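Local atomic coordinates of SVS_variant_AS1 (Streptomyces sp. CWA1, PDB entry 6TJA), a protein that probably cyclises geranylgeranyl diphosphate to the diterpene spiroviolene, being an engineered, ancestrally reconstructed class I terpene cyclase. Residues A[269-274]-A[342-347]; A[214-219]-A[277-282]; A[112-117]-A[128-133]; A[72-77]-A[134-139]. One frame throughout, in Å; residues are numbered along the deposited sequence.

Contact 1. Residues A[269-274]-A[342-347]; sequences RDRILL and SPLPGA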
loop_
_atom_site.group_PDB
_atom_site.type_symbol
_atom_site.label_atom_id
_atom_site.label_comp_id
_atom_site.label_asym_id
_atom_site.label_seq_id
_atom_site.Cartn_x
_atom_site.Cartn_y
_atom_site.Cartn_z
ATOM N N ARG A 269 22.057 0.435 14.504
ATOM C CA ARG A 269 22.085 0.700 13.037
ATOM C C ARG A 269 23.155 -0.207 12.429
ATOM O O ARG A 269 22.883 -0.883 11.418
ATOM C CB ARG A 269 22.300 2.204 12.795
ATOM C CG ARG A 269 22.492 2.629 11.344
ATOM C CD ARG A 269 23.941 2.490 10.960
ATOM N NE ARG A 269 24.260 2.960 9.617
ATOM C CZ ARG A 269 25.343 2.594 8.949
ATOM N NH1 ARG A 269 26.204 1.747 9.489
ATOM N NH2 ARG A 269 25.559 3.066 7.736
ATOM N N ASP A 270 24.313 -0.268 13.082
ATOM C CA ASP A 270 25.450 -1.111 12.659
ATOM C C ASP A 270 25.054 -2.596 12.743
ATOM O O ASP A 270 25.393 -3.357 11.834
ATOM C CB ASP A 270 26.679 -0.779 13.496
ATOM C CG ASP A 270 27.374 0.525 13.135
ATOM O OD1 ASP A 270 26.936 1.215 12.191
ATOM O OD2 ASP A 270 28.337 0.846 13.833
ATOM N N ARG A 271 24.319 -2.993 13.774
ATOM C CA ARG A 271 23.852 -4.389 13.897
ATOM C C ARG A 271 22.996 -4.720 12.660
ATOM O O ARG A 271 23.180 -5.800 12.085
ATOM C CB ARG A 271 23.143 -4.570 15.242
ATOM C CG ARG A 271 22.492 -5.936 15.366
ATOM C CD ARG A 271 21.669 -6.170 16.611
ATOM N NE ARG A 271 22.342 -5.840 17.860
ATOM C CZ ARG A 271 22.151 -6.489 19.008
ATOM N NH1 ARG A 271 21.409 -7.567 19.046
ATOM N NH2 ARG A 271 22.751 -6.088 20.106
ATOM N N ILE A 272 22.106 -3.816 12.237
ATOM C CA ILE A 272 21.187 -4.058 11.089
ATOM C C ILE A 272 22.019 -4.127 9.799
ATOM O O ILE A 272 21.752 -5.022 8.982
ATOM C CB ILE A 272 20.075 -3.001 11.011
ATOM C CG1 ILE A 272 19.178 -3.031 12.244
ATOM C CG2 ILE A 272 19.253 -3.181 9.751
ATOM C CD1 ILE A 272 18.262 -1.824 12.363
ATOM N N LEU A 273 23.021 -3.265 9.623
ATOM C CA LEU A 273 23.866 -3.322 8.400
ATOM C C LEU A 273 24.650 -4.642 8.358
ATOM O O LEU A 273 24.712 -5.229 7.299
ATOM C CB LEU A 273 24.804 -2.121 8.333
ATOM C CG LEU A 273 25.635 -2.059 7.057
ATOM C CD1 LEU A 273 24.751 -2.195 5.821
ATOM C CD2 LEU A 273 26.401 -0.763 7.024
ATOM N N LEU A 274 25.167 -5.124 9.482
ATOM C CA LEU A 274 25.861 -6.443 9.557
ATOM C C LEU A 274 24.920 -7.591 9.158
ATOM O O LEU A 274 25.353 -8.494 8.422
ATOM C CB LEU A 274 26.389 -6.662 10.976
ATOM C CG LEU A 274 27.911 -6.704 11.104
ATOM C CD1 LEU A 274 28.589 -5.556 10.365
ATOM C CD2 LEU A 274 28.297 -6.680 12.569
ATOM N N SER A 342 22.311 -11.326 16.530
ATOM C CA SER A 342 20.950 -11.685 16.799
ATOM C C SER A 342 20.025 -10.499 16.627
ATOM O O SER A 342 20.486 -9.395 16.506
ATOM C CB SER A 342 20.852 -12.241 18.199
ATOM O OG SER A 342 21.613 -11.517 19.089
ATOM N N PRO A 343 18.732 -10.712 16.727
ATOM C CA PRO A 343 17.817 -9.595 16.668
ATOM C C PRO A 343 18.053 -8.548 17.758
ATOM O O PRO A 343 18.484 -8.791 18.844
ATOM C CB PRO A 343 16.480 -10.261 16.900
ATOM C CG PRO A 343 16.637 -11.569 16.325
ATOM C CD PRO A 343 18.022 -11.982 16.646
ATOM N N LEU A 344 17.729 -7.340 17.406
ATOM C CA LEU A 344 17.806 -6.221 18.282
ATOM C C LEU A 344 16.818 -6.278 19.440
ATOM O O LEU A 344 15.668 -6.470 19.225
ATOM C CB LEU A 344 17.443 -4.984 17.485
ATOM C CG LEU A 344 18.444 -3.890 17.281
ATOM C CD1 LEU A 344 17.928 -2.906 16.247
ATOM C CD2 LEU A 344 18.636 -3.234 18.622
ATOM N N PRO A 345 17.307 -6.130 20.665
ATOM C CA PRO A 345 16.447 -6.011 21.829
ATOM C C PRO A 345 15.381 -4.926 21.695
ATOM O O PRO A 345 15.701 -3.812 21.289
ATOM C CB PRO A 345 17.405 -5.603 22.950
ATOM C CG PRO A 345 18.713 -6.196 22.532
ATOM C CD PRO A 345 18.731 -6.070 21.016
ATOM N N GLY A 346 14.146 -5.286 22.027
ATOM C CA GLY A 346 13.029 -4.345 22.143
ATOM C C GLY A 346 12.389 -4.017 20.811
ATOM O O GLY A 346 11.584 -3.114 20.804
ATOM N N ALA A 347 12.716 -4.724 19.728
ATOM C CA ALA A 347 12.146 -4.477 18.381
ATOM C C ALA A 347 11.730 -5.807 17.744
ATOM O O ALA A 347 12.266 -6.214 16.708
ATOM C CB ALA A 347 13.145 -3.698 17.573
#
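Residues 269-274 form continuous helix, whereas 342-347 have no regular structure until a type II beta turn from L344 to A347, closed by a weak backbone bond. The two backbones stay well apart (R271 CA to L344 CA 7.7 Å), and side chains, chiefly that of R271, span the gap. Its CG stands anti to the backbone N (chi1 173°) and the chain bends at chi3 (-51°), bringing the guanidinium to the loop. NH1 gives a hydrogen bond to S342 O at 3.3 Å; the acceptor lies in the guanidinium plane, but the donor sits above the carbonyl plane, not on a lone pair. P345 lies over one face, its CD 3.6 Å from R271 NH1. NH2 turns to a salt bridge with D338, so one charged group ties the helix to two points of the tail. Closer to the helix, R271 CD meets L344 CG at 4.0 Å, and I272 CD1 meets L344 CD1, also at 4.0 Å, these two side chains crossing at about a right angle. An alanine at R271 would probably loosen the loop, since the S342 and D338 bonds and the packing of P345 on the guanidinium face would go. The C-terminal tail after helix 289-309 packs back on helix 258-283 of the all-helical terpene cyclase fold, where I272 also rests on M222 and V223 of helix 211-231, and A347 reaches D176 and L179 of helix 175-185.

Contact 2. Residues A[214-219]-A[277-282]; sequences RALTEM and LELHDR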
loop_
_atom_site.group_PDB
_atom_site.type_symbol
_atom_site.label_atom_id
_atom_site.label_comp_id
_atom_site.label_asym_id
_atom_site.label_seq_id
_atom_site.Cartn_x
_atom_site.Cartn_y
_atom_site.Cartn_z
ATOM N N ARG A 214 12.914 -9.479 0.347
ATOM C CA ARG A 214 12.081 -8.530 1.105
ATOM C C ARG A 214 12.873 -8.046 2.330
ATOM O O ARG A 214 12.897 -6.817 2.611
ATOM C CB ARG A 214 10.774 -9.252 1.435
ATOM C CG ARG A 214 9.686 -8.334 1.948
ATOM C CD ARG A 214 9.259 -7.365 0.855
ATOM N NE ARG A 214 8.973 -6.187 1.580
ATOM C CZ ARG A 214 9.315 -4.972 1.248
ATOM N NH1 ARG A 214 9.943 -4.731 0.112
ATOM N NH2 ARG A 214 8.955 -4.000 2.067
ATOM N N ALA A 215 13.487 -8.951 3.083
ATOM C CA ALA A 215 14.245 -8.584 4.306
ATOM C C ALA A 215 15.477 -7.751 3.936
ATOM O O ALA A 215 15.783 -6.784 4.651
ATOM C CB ALA A 215 14.621 -9.791 5.099
ATOM N N LEU A 216 16.159 -8.072 2.848
ATOM C CA LEU A 216 17.355 -7.281 2.425
ATOM C C LEU A 216 16.874 -5.882 2.068
ATOM O O LEU A 216 17.570 -4.936 2.373
ATOM C CB LEU A 216 18.035 -7.941 1.210
ATOM C CG LEU A 216 18.893 -9.158 1.530
ATOM C CD1 LEU A 216 19.313 -9.884 0.249
ATOM C CD2 LEU A 216 20.132 -8.766 2.333
ATOM N N THR A 217 15.691 -5.770 1.469
ATOM C CA THR A 217 15.137 -4.472 1.035
ATOM C C THR A 217 14.793 -3.648 2.292
ATOM O O THR A 217 15.195 -2.450 2.390
ATOM C CB THR A 217 13.952 -4.669 0.082
ATOM O OG1 THR A 217 14.355 -5.393 -1.089
ATOM C CG2 THR A 217 13.376 -3.334 -0.337
ATOM N N GLU A 218 14.077 -4.261 3.235
ATOM C CA GLU A 218 13.719 -3.591 4.504
ATOM C C GLU A 218 15.006 -3.143 5.211
ATOM O O GLU A 218 15.049 -2.006 5.679
ATOM C CB GLU A 218 12.822 -4.511 5.311
ATOM C CG GLU A 218 11.396 -4.564 4.795
ATOM C CD GLU A 218 10.388 -4.975 5.850
ATOM O OE1 GLU A 218 10.836 -5.436 6.928
ATOM O OE2 GLU A 218 9.156 -4.845 5.605
ATOM N N MET A 219 16.051 -3.967 5.209
ATOM C CA MET A 219 17.283 -3.652 5.957
ATOM C C MET A 219 17.948 -2.466 5.284
ATOM O O MET A 219 18.403 -1.529 6.007
ATOM C CB MET A 219 18.212 -4.864 6.036
ATOM C CG MET A 219 17.695 -5.821 7.096
ATOM S SD MET A 219 18.779 -7.106 7.653
ATOM C CE MET A 219 18.455 -8.331 6.381
ATOM N N LEU A 277 24.560 -7.428 5.400
ATOM C CA LEU A 277 25.713 -7.939 4.713
ATOM C C LEU A 277 25.764 -9.456 4.760
ATOM O O LEU A 277 26.085 -10.088 3.791
ATOM C CB LEU A 277 26.996 -7.336 5.260
ATOM C CG LEU A 277 27.135 -5.841 5.131
ATOM C CD1 LEU A 277 28.192 -5.328 6.043
ATOM C CD2 LEU A 277 27.335 -5.382 3.722
ATOM N N GLU A 278 25.442 -10.001 5.914
ATOM C CA GLU A 278 25.417 -11.424 6.094
ATOM C C GLU A 278 24.359 -12.063 5.200
ATOM O O GLU A 278 24.676 -12.931 4.453
ATOM C CB GLU A 278 25.292 -11.799 7.568
ATOM C CG GLU A 278 24.993 -13.249 7.819
ATOM C CD GLU A 278 24.759 -13.597 9.279
ATOM O OE1 GLU A 278 23.797 -13.149 9.895
ATOM O OE2 GLU A 278 25.539 -14.355 9.826
ATOM N N LEU A 279 23.128 -11.586 5.230
ATOM C CA LEU A 279 22.073 -12.179 4.351
ATOM C C LEU A 279 22.437 -11.965 2.871
ATOM O O LEU A 279 22.165 -12.835 2.032
ATOM C CB LEU A 279 20.729 -11.551 4.705
ATOM C CG LEU A 279 19.533 -12.117 3.945
ATOM C CD1 LEU A 279 19.511 -13.641 3.969
ATOM C CD2 LEU A 279 18.251 -11.581 4.519
ATOM N N HIS A 280 23.026 -10.826 2.536
ATOM C CA HIS A 280 23.368 -10.494 1.133
ATOM C C HIS A 280 24.330 -11.567 0.607
ATOM O O HIS A 280 24.117 -12.068 -0.508
ATOM C CB HIS A 280 23.940 -9.072 1.009
ATOM C CG HIS A 280 24.487 -8.817 -0.354
ATOM N ND1 HIS A 280 25.746 -9.242 -0.730
ATOM C CD2 HIS A 280 23.910 -8.295 -1.458
ATOM C CE1 HIS A 280 25.942 -8.922 -1.997
ATOM N NE2 HIS A 280 24.816 -8.369 -2.473
ATOM N N ASP A 281 25.326 -11.936 1.407
ATOM C CA ASP A 281 26.404 -12.881 1.007
ATOM C C ASP A 281 25.810 -14.281 0.809
ATOM O O ASP A 281 26.339 -15.014 -0.020
ATOM C CB ASP A 281 27.584 -12.786 1.985
ATOM C CG ASP A 281 28.479 -11.574 1.735
ATOM O OD1 ASP A 281 28.152 -10.768 0.839
ATOM O OD2 ASP A 281 29.496 -11.427 2.441
ATOM N N ARG A 282 24.714 -14.621 1.487
ATOM C CA ARG A 282 24.060 -15.953 1.362
ATOM C C ARG A 282 23.187 -15.972 0.101
ATOM O O ARG A 282 23.111 -17.003 -0.573
ATOM C CB ARG A 282 23.318 -16.238 2.667
ATOM C CG ARG A 282 22.396 -17.441 2.628
ATOM C CD ARG A 282 21.926 -17.850 4.026
ATOM N NE ARG A 282 20.688 -17.248 4.522
ATOM C CZ ARG A 282 19.478 -17.333 3.940
ATOM N NH1 ARG A 282 19.300 -17.935 2.772
ATOM N NH2 ARG A 282 18.430 -16.784 4.528
#
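Helices 211-231 and 258-283, two members of the all-helical terpene cyclase bundle, meet here through their buried sides. The short axes of 214-219 and 277-282 approach to 10.0 Å at 146°, a roughly antiparallel pairing, and no hydrogen bond joins them. L216 carries the contact: with CG anti to the carbonyl carbon (chi1 -78°), its CD2 comes 3.7 Å from L279 CB and 3.6 Å from H280 N, touching the opposing helix at its backbone. L279 answers obliquely with CG anti to its own backbone N, and its CD2 lies 3.8 Å from M219 CE and 4.1 Å from A215 CB. The methionine is bent at chi3, which brings CE across the leucine at about a right angle. The contact lies in the first half of helix 211-231, whose C-terminal end leads, by sequence, into the NDxxSxxxE motif of class I cyclases that probably binds metal. An alanine at L216 would probably weaken the pairing, because CD2 is the atom that meets both L279 and H280, and the contacts of L216 with L295 and L298 of helix 289-309 would also shrink. H280 touches L216 through CB, while its ring gives ND1 to D281 OD1 at 3.3 Å, nearly straight, in the ring plane and on the anti lone pair. On the other side of helix 211-231, E218 OE2 forms a salt bridge with R112 of the second subunit.

Contact 3. Residues A[112-117]-A[128-133]; sequences RALEAP and PALQDI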
loop_
_atom_site.group_PDB
_atom_site.type_symbol
_atom_site.label_atom_id
_atom_site.label_comp_id
_atom_site.label_asym_id
_atom_site.label_seq_id
_atom_site.Cartn_x
_atom_site.Cartn_y
_atom_site.Cartn_z
ATOM N N ARG A 112 -4.312 8.248 -5.280
ATOM C CA ARG A 112 -5.261 7.988 -6.389
ATOM C C ARG A 112 -4.735 8.596 -7.697
ATOM O O ARG A 112 -4.760 7.892 -8.715
ATOM C CB ARG A 112 -6.668 8.479 -6.051
ATOM C CG ARG A 112 -7.702 8.120 -7.115
ATOM C CD ARG A 112 -7.900 6.620 -7.212
ATOM N NE ARG A 112 -8.659 6.182 -8.365
ATOM C CZ ARG A 112 -8.676 4.935 -8.832
ATOM N NH1 ARG A 112 -7.972 3.987 -8.232
ATOM N NH2 ARG A 112 -9.438 4.631 -9.876
ATOM N N ALA A 113 -4.216 9.818 -7.660
ATOM C CA ALA A 113 -3.606 10.523 -8.817
ATOM C C ALA A 113 -2.469 9.700 -9.427
ATOM O O ALA A 113 -2.314 9.721 -10.678
ATOM C CB ALA A 113 -3.110 11.877 -8.377
ATOM N N LEU A 114 -1.683 9.026 -8.579
ATOM C CA LEU A 114 -0.538 8.178 -9.011
ATOM C C LEU A 114 -1.063 6.962 -9.790
ATOM O O LEU A 114 -0.386 6.559 -10.728
ATOM C CB LEU A 114 0.270 7.745 -7.784
ATOM C CG LEU A 114 1.440 6.807 -8.058
ATOM C CD1 LEU A 114 2.431 7.419 -9.060
ATOM C CD2 LEU A 114 2.153 6.442 -6.756
ATOM N N GLU A 115 -2.223 6.425 -9.399
ATOM C CA GLU A 115 -2.798 5.170 -9.937
ATOM C C GLU A 115 -3.775 5.444 -11.089
ATOM O O GLU A 115 -3.993 4.528 -11.871
ATOM C CB GLU A 115 -3.542 4.414 -8.834
ATOM C CG GLU A 115 -2.608 3.979 -7.728
ATOM C CD GLU A 115 -3.114 2.952 -6.736
ATOM O OE1 GLU A 115 -3.725 1.952 -7.172
ATOM O OE2 GLU A 115 -2.817 3.129 -5.528
ATOM N N ALA A 116 -4.309 6.639 -11.168
ATOM C CA ALA A 116 -5.277 7.006 -12.168
ATOM C C ALA A 116 -4.906 8.277 -12.880
ATOM O O ALA A 116 -4.988 9.315 -12.330
ATOM C CB ALA A 116 -6.617 7.162 -11.510
ATOM N N PRO A 117 -4.513 8.174 -14.128
ATOM C CA PRO A 117 -4.112 9.291 -14.977
ATOM C C PRO A 117 -5.233 10.263 -15.261
ATOM O O PRO A 117 -4.952 11.390 -15.515
ATOM C CB PRO A 117 -3.648 8.617 -16.260
ATOM C CG PRO A 117 -3.418 7.233 -15.911
ATOM C CD PRO A 117 -4.333 6.891 -14.794
ATOM N N PRO A 128 -0.095 17.374 -10.408
ATOM C CA PRO A 128 0.272 17.291 -11.824
ATOM C C PRO A 128 1.738 16.857 -12.023
ATOM O O PRO A 128 1.985 16.012 -12.859
ATOM C CB PRO A 128 0.028 18.712 -12.389
ATOM C CG PRO A 128 -0.964 19.323 -11.394
ATOM C CD PRO A 128 -0.614 18.707 -10.052
ATOM N N ALA A 129 2.653 17.379 -11.209
ATOM C CA ALA A 129 4.076 16.962 -11.179
ATOM C C ALA A 129 4.206 15.433 -10.985
ATOM O O ALA A 129 4.952 14.788 -11.780
ATOM C CB ALA A 129 4.793 17.737 -10.100
ATOM N N LEU A 130 3.520 14.870 -9.977
ATOM C CA LEU A 130 3.548 13.413 -9.696
ATOM C C LEU A 130 3.006 12.676 -10.910
ATOM O O LEU A 130 3.523 11.598 -11.220
ATOM C CB LEU A 130 2.729 13.060 -8.442
ATOM C CG LEU A 130 2.788 11.586 -8.040
ATOM C CD1 LEU A 130 4.234 11.159 -7.772
ATOM C CD2 LEU A 130 1.930 11.277 -6.828
ATOM N N GLN A 131 1.971 13.212 -11.554
ATOM C CA GLN A 131 1.293 12.512 -12.678
ATOM C C GLN A 131 2.226 12.451 -13.893
ATOM O O GLN A 131 2.118 11.466 -14.664
ATOM C CB GLN A 131 -0.045 13.170 -12.996
ATOM C CG GLN A 131 -1.126 12.814 -11.986
ATOM C CD GLN A 131 -2.473 13.330 -12.415
ATOM O OE1 GLN A 131 -2.612 14.507 -12.701
ATOM N NE2 GLN A 131 -3.467 12.454 -12.447
ATOM N N ASP A 132 3.069 13.468 -14.067
ATOM C CA ASP A 132 4.075 13.543 -15.151
ATOM C C ASP A 132 5.132 12.463 -14.898
ATOM O O ASP A 132 5.429 11.679 -15.812
ATOM C CB ASP A 132 4.750 14.915 -15.194
ATOM C CG ASP A 132 5.713 15.037 -16.368
ATOM O OD1 ASP A 132 5.246 15.038 -17.537
ATOM O OD2 ASP A 132 6.908 15.047 -16.112
ATOM N N ILE A 133 5.641 12.402 -13.663
ATOM C CA ILE A 133 6.568 11.326 -13.236
ATOM C C ILE A 133 5.891 9.997 -13.542
ATOM O O ILE A 133 6.515 9.187 -14.211
ATOM C CB ILE A 133 6.962 11.435 -11.758
ATOM C CG1 ILE A 133 7.827 12.667 -11.497
ATOM C CG2 ILE A 133 7.648 10.151 -11.318
ATOM C CD1 ILE A 133 7.804 13.141 -10.047
#
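The apolar, buried part of this contact, where two successive helices running in roughly the same direction pack side by side, is L114 against L130. L114 CB is 4.0 Å from L130 CD2, and both leucines hold CG anti to the backbone N. The backbones come near at the same level, L114 CA lying 6.0 Å from Q131 CA. The other side is polar and partly exposed, and its bonding is loose. Q131 extends beyond CG, and its NE2 makes only a weak hydrogen bond to A113 O, 3.5 Å long at 151°; the stronger partner of that amide is A119 O in the connection between the helices. A single side chain thus ties its helix both to the end of helix 100-115 and to the turn after it. The helix is finished by then: A116 is the first residue to depart from helical torsions, and P117, exposed, borders the contact. A116 CB also sits over one face of the R112 guanidinium, 3.7 Å above its plane, and W352 of the second subunit packs on both. Deeper in, L114 and L130 rest on H153 of helix 143-169, L114 also on V150, and L130 reaches W82 of helix 70-91.

Contact 4. Residues A[72-77]-A[134-139]; sequences RLLATS and ARRFRS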
loop_
_atom_site.group_PDB
_atom_site.type_symbol
_atom_site.label_atom_id
_atom_site.label_comp_id
_atom_site.label_asym_id
_atom_site.label_seq_id
_atom_site.Cartn_x
_atom_site.Cartn_y
_atom_site.Cartn_z
ATOM N N ARG A 72 15.463 7.118 -18.052
ATOM C CA ARG A 72 14.980 6.327 -16.886
ATOM C C ARG A 72 15.591 6.900 -15.610
ATOM O O ARG A 72 14.867 7.009 -14.621
ATOM C CB ARG A 72 15.304 4.847 -17.036
ATOM C CG ARG A 72 14.469 4.146 -18.094
ATOM C CD ARG A 72 14.989 2.733 -18.240
ATOM N NE ARG A 72 14.176 1.933 -19.126
ATOM C CZ ARG A 72 13.300 0.994 -18.769
ATOM N NH1 ARG A 72 12.995 0.735 -17.495
ATOM N NH2 ARG A 72 12.695 0.327 -19.735
ATOM N N LEU A 73 16.870 7.285 -15.644
ATOM C CA LEU A 73 17.548 7.888 -14.475
ATOM C C LEU A 73 16.929 9.260 -14.224
ATOM O O LEU A 73 16.854 9.668 -13.047
ATOM C CB LEU A 73 19.059 7.986 -14.722
ATOM C CG LEU A 73 19.857 8.629 -13.596
ATOM C CD1 LEU A 73 19.636 7.884 -12.275
ATOM C CD2 LEU A 73 21.323 8.673 -13.938
ATOM N N LEU A 74 16.526 9.964 -15.288
ATOM C CA LEU A 74 15.887 11.290 -15.121
ATOM C C LEU A 74 14.554 11.107 -14.393
ATOM O O LEU A 74 14.336 11.804 -13.405
ATOM C CB LEU A 74 15.684 11.987 -16.473
ATOM C CG LEU A 74 14.876 13.284 -16.413
ATOM C CD1 LEU A 74 15.498 14.257 -15.411
ATOM C CD2 LEU A 74 14.769 13.904 -17.805
ATOM N N ALA A 75 13.693 10.224 -14.886
ATOM C CA ALA A 75 12.319 10.058 -14.363
ATOM C C ALA A 75 12.387 9.685 -12.874
ATOM O O ALA A 75 11.711 10.333 -12.051
ATOM C CB ALA A 75 11.588 9.032 -15.179
ATOM N N THR A 76 13.226 8.716 -12.516
ATOM C CA THR A 76 13.374 8.273 -11.103
ATOM C C THR A 76 13.983 9.426 -10.294
ATOM O O THR A 76 13.466 9.694 -9.209
ATOM C CB THR A 76 14.149 6.959 -11.041
ATOM O OG1 THR A 76 15.408 7.185 -11.669
ATOM C CG2 THR A 76 13.417 5.828 -11.729
ATOM N N SER A 77 14.980 10.147 -10.826
ATOM C CA SER A 77 15.555 11.338 -10.137
ATOM C C SER A 77 14.465 12.391 -9.867
ATOM O O SER A 77 14.442 12.939 -8.781
ATOM C CB SER A 77 16.713 11.917 -10.899
ATOM O OG SER A 77 17.846 11.065 -10.806
ATOM N N ALA A 134 4.651 9.796 -13.098
ATOM C CA ALA A 134 3.925 8.518 -13.299
ATOM C C ALA A 134 3.844 8.180 -14.791
ATOM O O ALA A 134 4.002 6.998 -15.123
ATOM C CB ALA A 134 2.553 8.569 -12.690
ATOM N N ARG A 135 3.576 9.174 -15.645
ATOM C CA ARG A 135 3.422 8.983 -17.111
ATOM C C ARG A 135 4.766 8.467 -17.652
ATOM O O ARG A 135 4.791 7.458 -18.408
ATOM C CB ARG A 135 2.970 10.291 -17.770
ATOM C CG ARG A 135 2.824 10.188 -19.286
ATOM C CD ARG A 135 2.753 11.528 -20.005
ATOM N NE ARG A 135 3.771 12.476 -19.546
ATOM C CZ ARG A 135 5.086 12.414 -19.807
ATOM N NH1 ARG A 135 5.606 11.424 -20.527
ATOM N NH2 ARG A 135 5.880 13.356 -19.321
ATOM N N ARG A 136 5.858 9.089 -17.216
ATOM C CA ARG A 136 7.223 8.621 -17.558
ATOM C C ARG A 136 7.373 7.145 -17.163
ATOM O O ARG A 136 7.818 6.356 -18.006
ATOM C CB ARG A 136 8.261 9.527 -16.894
ATOM C CG ARG A 136 8.308 10.922 -17.498
ATOM C CD ARG A 136 9.093 11.919 -16.679
ATOM N NE ARG A 136 8.979 13.279 -17.225
ATOM C CZ ARG A 136 9.890 13.892 -17.975
ATOM N NH1 ARG A 136 11.029 13.316 -18.317
ATOM N NH2 ARG A 136 9.651 15.109 -18.394
ATOM N N PHE A 137 7.018 6.770 -15.933
ATOM C CA PHE A 137 7.240 5.396 -15.408
ATOM C C PHE A 137 6.469 4.419 -16.277
ATOM O O PHE A 137 6.993 3.353 -16.537
ATOM C CB PHE A 137 6.815 5.270 -13.947
ATOM C CG PHE A 137 7.757 5.884 -12.945
ATOM C CD1 PHE A 137 8.880 6.583 -13.345
ATOM C CD2 PHE A 137 7.494 5.778 -11.595
ATOM C CE1 PHE A 137 9.743 7.132 -12.407
ATOM C CE2 PHE A 137 8.366 6.305 -10.660
ATOM C CZ PHE A 137 9.493 6.975 -11.067
ATOM N N ARG A 138 5.276 4.789 -16.727
ATOM C CA ARG A 138 4.420 3.895 -17.549
ATOM C C ARG A 138 4.951 3.837 -18.990
ATOM O O ARG A 138 4.669 2.851 -19.637
ATOM C CB ARG A 138 2.962 4.371 -17.547
ATOM C CG ARG A 138 2.272 4.217 -16.198
ATOM C CD ARG A 138 0.761 4.351 -16.262
ATOM N NE ARG A 138 0.225 3.943 -14.976
ATOM C CZ ARG A 138 -0.044 4.752 -13.939
ATOM N NH1 ARG A 138 0.139 6.064 -14.019
ATOM N NH2 ARG A 138 -0.543 4.221 -12.833
ATOM N N SER A 139 5.675 4.853 -19.463
ATOM C CA SER A 139 6.219 4.903 -20.853
ATOM C C SER A 139 7.279 3.811 -21.041
ATOM O O SER A 139 7.304 3.256 -22.134
ATOM C CB SER A 139 6.753 6.270 -21.243
ATOM O OG SER A 139 7.933 6.614 -20.517
#
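F137 and R136 diverge from adjacent positions on 134-139 and straddle A75 of 72-77, and their orientations define the contact. The phenyl ring comes edge first. With CG anti to the carbonyl carbon and chi2 at 4°, CA lies almost in the ring plane, so CE1 leads toward the other helix. It reaches A75 C at 3.7 Å and A75 CB at 3.8 Å, while T76 N lies at the ring edge, in its plane. A75 has just CB to offer, and the ring meets CB and the backbone alike. The T76 side chain crosses F137 at about a right angle, with CG2 4.0 Å from F137 CE1; its OG1, in the crowded position between the backbone N and the carbonyl carbon, bonds R72 O at 3.0 Å on a lone pair, and this fixes CG2 in place. The pairing is a roughly antiparallel crossing at 146°, with axes 9.5 Å apart, between helices 70-91 and 126-140. The first of these carries, by sequence, the aspartate-rich motif that in class I terpene cyclases binds magnesium. R136 crosses L74 obliquely. Its CB meets A75 CB at 3.8 Å, the chain is extended from CG to NE, and NH1 ends 3.8 Å from L74 CD2. The charge itself is met by D132, one turn earlier, in a salt bridge through NE. Beyond the segments, F149 stacks edge-to-face with F137, and I197 of helix 195-199 touches both F137 and T76.

How the contacts relate
Along the chain contact 4 encloses contact 3, and both close before contacts 1 and 2 open, whose segments alternate. This makes two clusters. Contacts 3 and 4 share helix 126-140, have centres about 12 Å apart and touch, with R138 NH2 probably hydrogen-bonded to L114 O. Contacts 1 and 2 share helix 258-283, with centres about 13 Å apart, and meet where M219 packs on I272. Between the clusters, centres are about 27 to 37 Å apart, and contact 3 lies across the chain's centre from contacts 1 and 2. The dimer links them: R112 of one subunit forms a salt bridge with E218 of the other, joining contact 3 to contact 2.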